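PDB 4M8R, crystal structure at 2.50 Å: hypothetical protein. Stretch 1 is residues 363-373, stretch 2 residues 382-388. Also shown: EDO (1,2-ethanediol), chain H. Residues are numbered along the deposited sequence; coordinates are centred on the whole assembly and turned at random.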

# COMPACT_ATOMS: atom_id res chain seq x y z
N GLN A 363 28.38 1.19 -26.33
CA GLN A 363 28.91 1.99 -27.43
C GLN A 363 28.53 1.29 -28.73
O GLN A 363 28.73 0.09 -28.87
CB GLN A 363 30.44 2.11 -27.30
CG GLN A 363 31.21 2.49 -28.57
CD GLN A 363 31.62 3.96 -28.63
OE1 GLN A 363 32.28 4.47 -27.72
NE2 GLN A 363 31.26 4.64 -29.72
N LEU A 364 27.98 2.04 -29.68
CA LEU A 364 27.60 1.48 -30.97
C LEU A 364 28.19 2.30 -32.11
O LEU A 364 27.65 3.35 -32.47
CB LEU A 364 26.08 1.42 -31.09
CG LEU A 364 25.43 0.48 -30.09
CD1 LEU A 364 23.93 0.72 -30.05
CD2 LEU A 364 25.73 -0.97 -30.42
N SER A 365 29.30 1.82 -32.67
CA SER A 365 29.97 2.50 -33.78
C SER A 365 29.16 2.39 -35.07
O SER A 365 28.55 1.35 -35.33
CB SER A 365 31.36 1.90 -34.00
OG SER A 365 32.11 1.90 -32.80
N ASP A 366 29.15 3.45 -35.86
CA ASP A 366 28.44 3.48 -37.14
C ASP A 366 26.92 3.28 -36.98
O ASP A 366 26.28 2.69 -37.85
CB ASP A 366 29.02 2.44 -38.10
N LYS A 367 26.36 3.75 -35.86
CA LYS A 367 24.91 3.77 -35.64
C LYS A 367 24.52 5.02 -34.88
O LYS A 367 25.18 5.38 -33.90
CB LYS A 367 24.44 2.52 -34.88
CG LYS A 367 24.65 1.24 -35.67
CD LYS A 367 23.89 0.06 -35.09
CE LYS A 367 24.23 -1.20 -35.88
NZ LYS A 367 23.40 -2.37 -35.50
N LYS A 368 23.47 5.69 -35.34
CA LYS A 368 23.01 6.94 -34.73
C LYS A 368 21.67 6.74 -34.02
O LYS A 368 20.67 6.38 -34.64
CB LYS A 368 22.86 8.02 -35.80
CG LYS A 368 22.55 9.40 -35.23
CD LYS A 368 22.44 10.46 -36.31
CE LYS A 368 22.03 11.80 -35.72
NZ LYS A 368 21.67 12.79 -36.77
N VAL A 369 21.66 6.98 -32.71
CA VAL A 369 20.44 6.90 -31.91
C VAL A 369 19.60 8.14 -32.17
O VAL A 369 20.10 9.25 -32.05
CB VAL A 369 20.75 6.84 -30.40
CG1 VAL A 369 19.46 6.88 -29.58
CG2 VAL A 369 21.55 5.59 -30.06
N VAL A 370 18.33 7.95 -32.52
CA VAL A 370 17.41 9.07 -32.79
C VAL A 370 16.22 9.15 -31.84
O VAL A 370 15.51 10.15 -31.82
CB VAL A 370 16.88 9.04 -34.24
CG1 VAL A 370 17.99 9.41 -35.21
CG2 VAL A 370 16.27 7.68 -34.58
N SER A 371 15.99 8.09 -31.06
CA SER A 371 14.96 8.10 -30.04
C SER A 371 15.31 7.12 -28.94
O SER A 371 15.90 6.06 -29.20
CB SER A 371 13.61 7.74 -30.65
OG SER A 371 12.55 8.10 -29.78
N ILE A 372 14.97 7.48 -27.70
CA ILE A 372 15.09 6.60 -26.55
C ILE A 372 13.79 6.68 -25.75
O ILE A 372 13.23 7.76 -25.58
CB ILE A 372 16.26 7.00 -25.63
CG1 ILE A 372 17.57 7.10 -26.42
CG2 ILE A 372 16.42 5.99 -24.49
CD1 ILE A 372 18.77 7.45 -25.58
N THR A 373 13.32 5.54 -25.26
CA THR A 373 12.10 5.50 -24.47
C THR A 373 12.07 4.24 -23.59
O THR A 373 12.88 3.33 -23.79
CB THR A 373 10.86 5.60 -25.38
OG1 THR A 373 9.67 5.65 -24.59
CG2 THR A 373 10.81 4.42 -26.37
C1 EDO H . 14.60 9.28 -22.24
O1 EDO H . 13.53 9.87 -22.98
C2 EDO H . 14.07 8.03 -21.55
O2 EDO H . 15.12 7.32 -20.87
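Stretch 2 (382-388) ITVLFSD

Neighbouring antiparallel strands satisfy their backbone polar groups by pairing them, and residues 382-388 laid on 363-373 illustrate both the rule and a departure from it. Residues 382-387 are extended and run against strand 368-373, the N-to-C directions making an angle of 137° and the axes approaching to 4.6 Å.

At one end the pairing is reciprocal: Thr-373 N donates to Thr-383 O at 2.9 Å, and Thr-383 N returns a bond to Thr-373 O at 2.7 Å. At the other, Ser-387 N reaches Lys-368 O at 3.0 Å, while Lys-368 N meets Ser-387 O at 3.3 Å, longer but nearly straight at 175°. Between them the register shifts. Leu-385 O accepts from Val-370 N at 2.9 Å, whereas Leu-385 N donates to Ser-371 O at 3.0 Å, so that one residue of stretch 2 is served by two successive residues of stretch 1. Val-370, with phi/psi of -117/-13°, leaves the extended conformation here, and its CA-to-CB bond lies sideways to stretch 2. The bonded carbonyls also receive CA-H groups: Phe-386 CA lies 3.3 Å from Lys-368 O, and Ile-372 CA 3.3 Å from Thr-383 O.

On each side of the shift the paired side chains alternate between the two faces of the sheet; Val-370 belongs to neither. Val-369, Ile-372, Val-384 and Phe-386 share one face, where Val-369 CG1 packs 3.6 Å from Val-384 CG1 and Val-369 CG2 3.4 Å from Phe-386 CE1. The type II turn from Leu-364 to Lys-367 precedes the strand, and Leu-364 CD1 comes within a tight 3.1 Å of Phe-386 CZ. Lys-368, the end of its side chain leading away, joins Ser-371, Thr-373, Thr-383, Leu-385 and Ser-387 on the other face; the hydroxyls of Ser-371, Thr-373 and Thr-383 find hydrogen bonds elsewhere in the structure. Ile-372 O, for its part, accepts a weak bond from ethanediol O1 at 3.4 Å.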

# COMPACT_ATOMS: atom_id res chain seq x y z
N ILE A 382 16.19 0.18 -21.48
CA ILE A 382 15.78 1.27 -22.35
C ILE A 382 15.52 0.71 -23.73
O ILE A 382 16.05 -0.34 -24.09
CB ILE A 382 16.84 2.39 -22.44
CG1 ILE A 382 18.19 1.84 -22.91
CG2 ILE A 382 16.99 3.08 -21.10
CD1 ILE A 382 19.21 2.92 -23.21
N THR A 383 14.68 1.40 -24.49
CA THR A 383 14.38 1.02 -25.85
C THR A 383 14.89 2.11 -26.75
O THR A 383 14.62 3.29 -26.53
CB THR A 383 12.88 0.82 -26.04
OG1 THR A 383 12.43 -0.20 -25.14
CG2 THR A 383 12.57 0.42 -27.48
N VAL A 384 15.64 1.71 -27.77
CA VAL A 384 16.40 2.65 -28.59
C VAL A 384 16.10 2.45 -30.06
O VAL A 384 15.91 1.33 -30.52
CB VAL A 384 17.91 2.45 -28.34
CG1 VAL A 384 18.73 3.34 -29.25
CG2 VAL A 384 18.23 2.74 -26.88
N LEU A 385 16.05 3.57 -30.79
CA LEU A 385 15.83 3.56 -32.23
C LEU A 385 17.08 4.08 -32.94
O LEU A 385 17.48 5.22 -32.73
CB LEU A 385 14.62 4.44 -32.57
CG LEU A 385 14.12 4.41 -34.01
CD1 LEU A 385 13.50 3.07 -34.37
CD2 LEU A 385 13.12 5.53 -34.23
N PHE A 386 17.69 3.23 -33.77
CA PHE A 386 18.90 3.57 -34.53
C PHE A 386 18.60 3.78 -36.00
O PHE A 386 17.59 3.30 -36.50
CB PHE A 386 19.93 2.44 -34.49
CG PHE A 386 20.26 1.97 -33.12
CD1 PHE A 386 21.08 2.72 -32.30
CD2 PHE A 386 19.75 0.77 -32.64
CE1 PHE A 386 21.39 2.29 -31.02
CE2 PHE A 386 20.05 0.33 -31.37
CZ PHE A 386 20.87 1.09 -30.55
N SER A 387 19.51 4.46 -36.69
CA SER A 387 19.54 4.48 -38.15
C SER A 387 20.94 4.12 -38.62
O SER A 387 21.91 4.30 -37.88
CB SER A 387 19.14 5.85 -38.69
OG SER A 387 19.93 6.87 -38.12
N ASP A 388 21.04 3.59 -39.84
CA ASP A 388 22.33 3.32 -40.48
C ASP A 388 22.72 4.49 -41.40
O ASP A 388 23.49 5.39 -41.04
CB ASP A 388 22.28 2.02 -41.28
CG ASP A 388 21.50 2.16 -42.59
OD1 ASP A 388 20.35 2.67 -42.56
OD2 ASP A 388 22.04 1.76 -43.65